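Local coordinates for protein probable acrylyl-CoA reductase AcuI (Escherichia coli, PDB 1O89) that probably catalyses the NADPH-dependent reduction of acrylyl-CoA to propanoyl-CoA and forms a homodimer, at residues D138-M143 with Q314-I319. Residues are numbered along the deposited sequence; the frame is centred on the assembly and turned at random.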
ATOM      1  N   ASP A 138     -14.438 -11.937  27.798  1.00 56.94           N
ATOM      2  CA  ASP A 138     -14.787 -13.350  28.011  1.00 56.08           C
ATOM      3  C   ASP A 138     -15.177 -14.015  26.677  1.00 53.14           C
ATOM      4  O   ASP A 138     -15.157 -13.380  25.615  1.00 51.59           O
ATOM      5  CB  ASP A 138     -15.883 -13.496  29.090  1.00 58.13           C
ATOM      6  CG  ASP A 138     -17.218 -12.852  28.691  1.00 59.24           C
ATOM      7  OD1 ASP A 138     -17.538 -12.787  27.489  1.00 58.79           O
ATOM      8  OD2 ASP A 138     -18.038 -12.404  29.521  1.00 64.98           O
ATOM      9  N   ALA A 139     -15.503 -15.304  26.737  1.00 52.47           N
ATOM     10  CA  ALA A 139     -15.839 -16.093  25.551  1.00 49.74           C
ATOM     11  C   ALA A 139     -16.977 -15.472  24.722  1.00 49.14           C
ATOM     12  O   ALA A 139     -16.869 -15.328  23.520  1.00 47.85           O
ATOM     13  CB  ALA A 139     -16.216 -17.522  25.989  1.00 50.01           C
ATOM     14  N   ARG A 140     -18.064 -15.081  25.378  1.00 50.51           N
ATOM     15  CA  ARG A 140     -19.208 -14.522  24.665  1.00 50.89           C
ATOM     16  C   ARG A 140     -18.844 -13.210  23.972  1.00 51.21           C
ATOM     17  O   ARG A 140     -19.110 -13.041  22.793  1.00 50.65           O
ATOM     18  CB  ARG A 140     -20.391 -14.307  25.616  1.00 53.26           C
ATOM     19  CG  ARG A 140     -21.720 -14.041  24.927  1.00 53.75           C
ATOM     20  CD  ARG A 140     -22.923 -14.117  25.875  1.00 54.69           C
ATOM     21  NE  ARG A 140     -24.180 -13.928  25.167  1.00 55.91           N
ATOM     22  CZ  ARG A 140     -24.691 -12.742  24.817  1.00 59.52           C
ATOM     23  NH1 ARG A 140     -24.056 -11.600  25.088  1.00 59.38           N
ATOM     24  NH2 ARG A 140     -25.855 -12.697  24.181  1.00 62.09           N
ATOM     25  N   LYS A 141     -18.241 -12.287  24.714  1.00 52.58           N
ATOM     26  CA  LYS A 141     -17.828 -11.002  24.165  1.00 53.44           C
ATOM     27  C   LYS A 141     -16.852 -11.202  23.010  1.00 51.50           C
ATOM     28  O   LYS A 141     -16.940 -10.518  21.998  1.00 51.96           O
ATOM     29  CB  LYS A 141     -17.170 -10.125  25.241  1.00 55.58           C
ATOM     30  CG  LYS A 141     -18.109  -9.649  26.338  1.00 59.30           C
ATOM     31  CD  LYS A 141     -17.363  -8.799  27.368  1.00 63.91           C
ATOM     32  CE  LYS A 141     -18.306  -8.187  28.401  1.00 67.63           C
ATOM     33  NZ  LYS A 141     -17.747  -6.922  28.998  1.00 72.46           N
ATOM     34  N   ALA A 142     -15.933 -12.145  23.158  1.00 49.93           N
ATOM     35  CA  ALA A 142     -14.940 -12.399  22.118  1.00 49.55           C
ATOM     36  C   ALA A 142     -15.608 -12.843  20.823  1.00 48.28           C
ATOM     37  O   ALA A 142     -15.181 -12.473  19.750  1.00 49.90           O
ATOM     38  CB  ALA A 142     -13.925 -13.439  22.570  1.00 48.99           C
ATOM     39  N   MET A 143     -16.663 -13.630  20.916  1.00 47.18           N
ATOM     40  CA  MET A 143     -17.354 -14.070  19.714  1.00 46.30           C
ATOM     41  C   MET A 143     -18.266 -13.003  19.142  1.00 47.55           C
ATOM     42  O   MET A 143     -18.524 -13.020  17.953  1.00 47.70           O
ATOM     43  CB  MET A 143     -18.126 -15.357  19.984  1.00 45.48           C
ATOM     44  CG  MET A 143     -17.206 -16.506  20.338  1.00 44.89           C
ATOM     45  SD  MET A 143     -16.120 -16.886  18.960  1.00 42.69           S
ATOM     46  CE  MET A 143     -14.634 -16.096  19.399  1.00 45.29           C
ATOM     47  N   GLN A 314     -25.164  -4.827  22.471  1.00 79.95           N
ATOM     48  CA  GLN A 314     -26.019  -5.039  21.298  1.00 79.20           C
ATOM     49  C   GLN A 314     -26.678  -6.418  21.370  1.00 73.31           C
ATOM     50  O   GLN A 314     -26.063  -7.386  21.812  1.00 69.10           O
ATOM     51  CB  GLN A 314     -25.227  -4.897  19.985  1.00 81.34           C
ATOM     52  CG  GLN A 314     -24.625  -3.495  19.761  1.00 89.29           C
ATOM     53  CD  GLN A 314     -24.526  -3.086  18.292  1.00 95.37           C
ATOM     54  OE1 GLN A 314     -23.671  -3.591  17.549  1.00 94.97           O
ATOM     55  NE2 GLN A 314     -25.383  -2.147  17.877  1.00101.62           N
ATOM     56  N   ALA A 315     -27.938  -6.487  20.952  1.00 73.85           N
ATOM     57  CA  ALA A 315     -28.691  -7.736  20.928  1.00 70.30           C
ATOM     58  C   ALA A 315     -28.037  -8.762  20.002  1.00 67.19           C
ATOM     59  O   ALA A 315     -27.813  -8.484  18.829  1.00 69.10           O
ATOM     60  CB  ALA A 315     -30.105  -7.476  20.479  1.00 73.40           C
ATOM     61  N   ALA A 316     -27.724  -9.933  20.550  1.00 63.38           N
ATOM     62  CA  ALA A 316     -27.217 -11.067  19.791  1.00 61.03           C
ATOM     63  C   ALA A 316     -28.173 -12.253  19.870  1.00 59.87           C
ATOM     64  O   ALA A 316     -28.737 -12.531  20.925  1.00 59.70           O
ATOM     65  CB  ALA A 316     -25.858 -11.466  20.321  1.00 59.20           C
ATOM     66  N   LYS A 317     -28.344 -12.955  18.753  1.00 60.33           N
ATOM     67  CA  LYS A 317     -29.121 -14.189  18.724  1.00 60.20           C
ATOM     68  C   LYS A 317     -28.244 -15.375  19.114  1.00 57.49           C
ATOM     69  O   LYS A 317     -27.316 -15.719  18.394  1.00 56.72           O
ATOM     70  CB  LYS A 317     -29.704 -14.441  17.332  1.00 62.89           C
ATOM     71  CG  LYS A 317     -30.869 -13.534  16.954  1.00 67.97           C
ATOM     72  CD  LYS A 317     -30.441 -12.463  15.960  1.00 71.26           C
ATOM     73  CE  LYS A 317     -31.336 -11.242  16.013  1.00 76.65           C
ATOM     74  NZ  LYS A 317     -30.835 -10.212  16.960  1.00 76.06           N
ATOM     75  N   GLU A 318     -28.552 -16.005  20.238  1.00 57.42           N
ATOM     76  CA  GLU A 318     -27.859 -17.222  20.661  1.00 55.98           C
ATOM     77  C   GLU A 318     -28.631 -18.403  20.117  1.00 57.43           C
ATOM     78  O   GLU A 318     -29.833 -18.486  20.308  1.00 60.45           O
ATOM     79  CB  GLU A 318     -27.801 -17.322  22.181  1.00 56.66           C
ATOM     80  CG  GLU A 318     -27.216 -16.099  22.855  1.00 55.95           C
ATOM     81  CD  GLU A 318     -27.398 -16.102  24.361  1.00 58.55           C
ATOM     82  OE1 GLU A 318     -28.316 -16.770  24.889  1.00 58.30           O
ATOM     83  OE2 GLU A 318     -26.598 -15.424  25.031  1.00 61.01           O
ATOM     84  N   ILE A 319     -27.941 -19.320  19.449  1.00 56.73           N
ATOM     85  CA  ILE A 319     -28.570 -20.511  18.891  1.00 58.49           C
ATOM     86  C   ILE A 319     -27.786 -21.774  19.266  1.00 57.99           C
ATOM     87  O   ILE A 319     -26.573 -21.737  19.526  1.00 55.78           O
ATOM     88  CB  ILE A 319     -28.701 -20.380  17.341  1.00 59.76           C
ATOM     89  CG1 ILE A 319     -27.361 -20.602  16.631  1.00 58.48           C
ATOM     90  CG2 ILE A 319     -29.251 -19.012  16.953  1.00 61.09           C
ATOM     91  CD1 ILE A 319     -27.473 -20.583  15.101  1.00 61.67           C
TER
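E318 OE2 is the atom to look at first: two nitrogens of the R140 guanidinium close on it side-on, and together they make the salt bridge between 138-143 and 314-319. The shorter bond runs from R140 NE to E318 OE2 at 2.8 Å and uses the anti lone pair, the one turned away from the other carboxylate oxygen. R140 NH2 gives the second at 3.0 Å to the same E318 OE2, coming in from above the carboxylate plane. Both bonds are clearly bent, because NE and NH2 of one rigid group converge on a single oxygen, and the two flat groups stand 74° apart. R140 gets there by reaching: CG lies anti to the backbone N (chi1 -166°) and the chain stays extended to NE, which carries the guanidinium across to E318 although their CA atoms, the nearest pair between the segments, are 9.9 Å apart. The A316 methyl lies obliquely against the guanidinium, its CB 4.1 Å from R140 NH2. A leucine in place of R140 would probably leave the E318 carboxylate without its charged mate and free to turn at the surface. On the helix side, D138 is the N-cap, its OD1 accepting from K141 N at 2.9 Å. This is a surface bridge away from the NADP(+)-binding residues. It ties the first turn of helix 139-161 to strand 317-319, which pairs in parallel with strand 340-343, while W57 of strand 51-59 is touched by both R140 and E318.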